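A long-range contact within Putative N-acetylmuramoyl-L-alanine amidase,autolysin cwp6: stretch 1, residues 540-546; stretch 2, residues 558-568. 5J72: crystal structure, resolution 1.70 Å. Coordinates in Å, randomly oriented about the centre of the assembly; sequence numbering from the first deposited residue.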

# COMPACT_ATOMS: atom_id res chain seq x y z
N GLY A 540 -5.30 -24.93 27.21
CA GLY A 540 -4.91 -23.82 28.07
C GLY A 540 -3.64 -23.12 27.61
O GLY A 540 -3.04 -23.47 26.59
N VAL A 541 -3.21 -22.13 28.42
CA VAL A 541 -2.04 -21.29 28.16
C VAL A 541 -1.05 -21.44 29.31
O VAL A 541 -1.45 -21.57 30.49
CB VAL A 541 -2.53 -19.80 27.98
CG1 VAL A 541 -3.37 -19.36 29.18
CG2 VAL A 541 -1.35 -18.84 27.88
N GLU A 542 0.26 -21.44 29.00
CA GLU A 542 1.33 -21.49 29.99
C GLU A 542 2.49 -20.73 29.44
O GLU A 542 2.61 -20.62 28.22
CB GLU A 542 1.78 -22.93 30.27
CG GLU A 542 2.16 -23.68 28.99
CD GLU A 542 2.38 -25.19 29.27
OE1 GLU A 542 1.76 -25.73 30.24
OE2 GLU A 542 3.18 -25.82 28.55
N ILE A 543 3.31 -20.19 30.29
CA ILE A 543 4.46 -19.47 29.81
C ILE A 543 5.65 -19.97 30.60
O ILE A 543 5.56 -20.11 31.81
CB ILE A 543 4.21 -17.94 30.04
CG1 ILE A 543 2.87 -17.50 29.29
CG2 ILE A 543 5.45 -17.14 29.58
CD1 ILE A 543 2.57 -16.04 29.38
N TYR A 544 6.78 -20.21 29.94
CA TYR A 544 8.00 -20.60 30.61
C TYR A 544 8.85 -19.43 30.86
O TYR A 544 8.94 -18.54 29.99
CB TYR A 544 8.79 -21.57 29.72
CG TYR A 544 8.12 -22.91 29.68
CD1 TYR A 544 7.18 -23.20 28.72
CD2 TYR A 544 8.36 -23.86 30.68
CE1 TYR A 544 6.49 -24.40 28.73
CE2 TYR A 544 7.67 -25.06 30.70
CZ TYR A 544 6.73 -25.32 29.73
OH TYR A 544 6.00 -26.48 29.75
N TYR A 545 9.51 -19.37 32.01
CA TYR A 545 10.38 -18.24 32.27
C TYR A 545 11.72 -18.79 32.85
O TYR A 545 11.79 -20.00 33.02
CB TYR A 545 9.69 -17.20 33.19
CG TYR A 545 9.36 -17.75 34.57
CD1 TYR A 545 8.26 -18.59 34.76
CD2 TYR A 545 10.16 -17.46 35.66
CE1 TYR A 545 7.97 -19.13 36.02
CE2 TYR A 545 9.87 -17.98 36.93
CZ TYR A 545 8.78 -18.81 37.09
OH TYR A 545 8.52 -19.31 38.36
N LYS A 546 12.73 -17.96 33.11
CA LYS A 546 14.03 -18.49 33.52
C LYS A 546 14.00 -19.00 34.99
O LYS A 546 13.46 -18.33 35.87
CB LYS A 546 15.08 -17.42 33.38
CG LYS A 546 15.37 -16.96 31.97
CD LYS A 546 16.49 -16.01 31.96
CE LYS A 546 16.89 -15.63 30.58
NZ LYS A 546 18.14 -14.77 30.56
N ALA A 558 7.30 -10.75 33.63
CA ALA A 558 6.89 -10.77 32.21
C ALA A 558 5.91 -11.89 31.99
O ALA A 558 4.84 -11.68 31.44
CB ALA A 558 8.13 -10.96 31.33
N ALA A 559 6.21 -13.11 32.46
CA ALA A 559 5.29 -14.23 32.20
C ALA A 559 3.94 -14.05 32.89
O ALA A 559 2.90 -14.43 32.35
CB ALA A 559 5.96 -15.57 32.66
N SER A 560 3.96 -13.46 34.14
CA SER A 560 2.70 -13.24 34.89
C SER A 560 1.84 -12.19 34.18
O SER A 560 0.64 -12.43 33.99
CB SER A 560 2.98 -12.72 36.30
OG SER A 560 3.97 -13.57 36.87
N ASN A 561 2.47 -11.07 33.75
CA ASN A 561 1.73 -10.01 33.02
C ASN A 561 1.10 -10.55 31.75
O ASN A 561 -0.09 -10.34 31.50
CB ASN A 561 2.67 -8.88 32.67
CG ASN A 561 3.07 -8.07 33.85
OD1 ASN A 561 2.34 -8.12 34.84
ND2 ASN A 561 4.19 -7.34 33.85
N ILE A 562 1.88 -11.28 30.90
CA ILE A 562 1.31 -11.80 29.61
C ILE A 562 0.24 -12.79 29.85
O ILE A 562 -0.81 -12.79 29.19
CB ILE A 562 2.50 -12.41 28.76
CG1 ILE A 562 3.46 -11.27 28.36
CG2 ILE A 562 1.93 -13.18 27.54
CD1 ILE A 562 4.84 -11.73 27.90
N LEU A 563 0.45 -13.69 30.81
CA LEU A 563 -0.59 -14.69 31.08
C LEU A 563 -1.91 -13.97 31.51
O LEU A 563 -2.99 -14.30 31.08
CB LEU A 563 -0.03 -15.59 32.27
CG LEU A 563 -1.04 -16.64 32.74
CD1 LEU A 563 -1.37 -17.65 31.66
CD2 LEU A 563 -0.43 -17.39 33.93
N LYS A 564 -1.77 -12.97 32.40
CA LYS A 564 -2.95 -12.19 32.84
C LYS A 564 -3.62 -11.58 31.59
O LYS A 564 -4.83 -11.76 31.40
CB LYS A 564 -2.46 -11.07 33.78
CG LYS A 564 -3.59 -10.18 34.30
CD LYS A 564 -3.09 -9.20 35.37
CE LYS A 564 -4.21 -8.84 36.40
NZ LYS A 564 -4.10 -7.43 36.91
N ARG A 565 -2.83 -10.88 30.71
CA ARG A 565 -3.51 -10.23 29.55
C ARG A 565 -4.17 -11.22 28.62
O ARG A 565 -5.25 -10.96 28.12
CB ARG A 565 -2.52 -9.35 28.81
CG ARG A 565 -2.01 -8.18 29.69
CD ARG A 565 -3.18 -7.31 30.25
NE ARG A 565 -2.58 -6.06 30.70
CZ ARG A 565 -3.29 -4.97 30.99
NH1 ARG A 565 -2.67 -3.86 31.36
NH2 ARG A 565 -4.61 -4.99 30.94
N ILE A 566 -3.54 -12.39 28.38
CA ILE A 566 -4.17 -13.34 27.49
C ILE A 566 -5.50 -13.78 28.05
O ILE A 566 -6.53 -13.83 27.35
CB ILE A 566 -3.24 -14.58 27.30
CG1 ILE A 566 -2.00 -14.15 26.48
CG2 ILE A 566 -4.03 -15.73 26.58
CD1 ILE A 566 -1.01 -15.32 26.32
N LEU A 567 -5.48 -14.12 29.36
CA LEU A 567 -6.69 -14.61 30.01
C LEU A 567 -7.77 -13.51 30.06
O LEU A 567 -8.94 -13.87 30.15
CB LEU A 567 -6.32 -15.14 31.39
CG LEU A 567 -5.51 -16.49 31.29
CD1 LEU A 567 -4.88 -16.87 32.64
CD2 LEU A 567 -6.46 -17.59 30.83
N GLU A 568 -7.41 -12.21 29.97
CA GLU A 568 -8.44 -11.14 29.96
C GLU A 568 -9.32 -11.26 28.70
O GLU A 568 -10.44 -10.77 28.74
CB GLU A 568 -7.76 -9.72 30.03
CG GLU A 568 -7.18 -9.49 31.43
CD GLU A 568 -6.55 -8.09 31.64
OE1 GLU A 568 -6.46 -7.30 30.68
OE2 GLU A 568 -6.15 -7.81 32.83

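A strand packs here against a helix running nearly antiparallel to it, at 164°, with the axes 8.5 Å apart at their closest. No hydrogen bond crosses between them; the contact rests on apolar side chains, and the strand's alternation decides which residues take part.

G540 opens the stretch without touching the helix. Its phi of 111° and psi of -177° would jam a CB against the carbonyl O of the residue before, so the backbone alone calls for glycine.

V541 points toward the helix, and its two methyls share L563 CD1 and otherwise part, V541 CG1 nearing L567 and V541 CG2 nearing I566. V541 CG1 lies 3.6 Å from L563 CD1 and 3.9 Å from L567 CD2, while V541 CG2 meets I566 CD1 at 3.9 Å. The CA-to-CB bonds of both leucines point sideways, yet their ends come nearer, so long side chains on the flank of the helix still join the packing.

E542 points away and serves the other side of the strand, where its OE2 accepts a hydrogen bond from Y544 OH at 3.1 Å.

I543 sits at the closest backbone approach, its CA 5.8 Å from the CA of A559. The small alanine accompanies this closeness: I543 CG2 packs on A559 CB at 3.5 Å. I543 CD1 extends along the helix, 3.5 Å from I562 CG2 and 3.4 Å from A559 O. A559 O already accepts the helical hydrogen bond from L563 N at 3.0 Å, so the methyl packs against backbone whose polar groups are paired.

Y544 again points away. Y545 returns toward the helix but adds little, its CB 4.1 Å from A559 CB, and K546 contributes nothing.

The rule is legible: alternate strand residues supply the apolar surface, and the helix answers with A559, I562, L563, I566 and L567, spaced by three or four residues or adjacent.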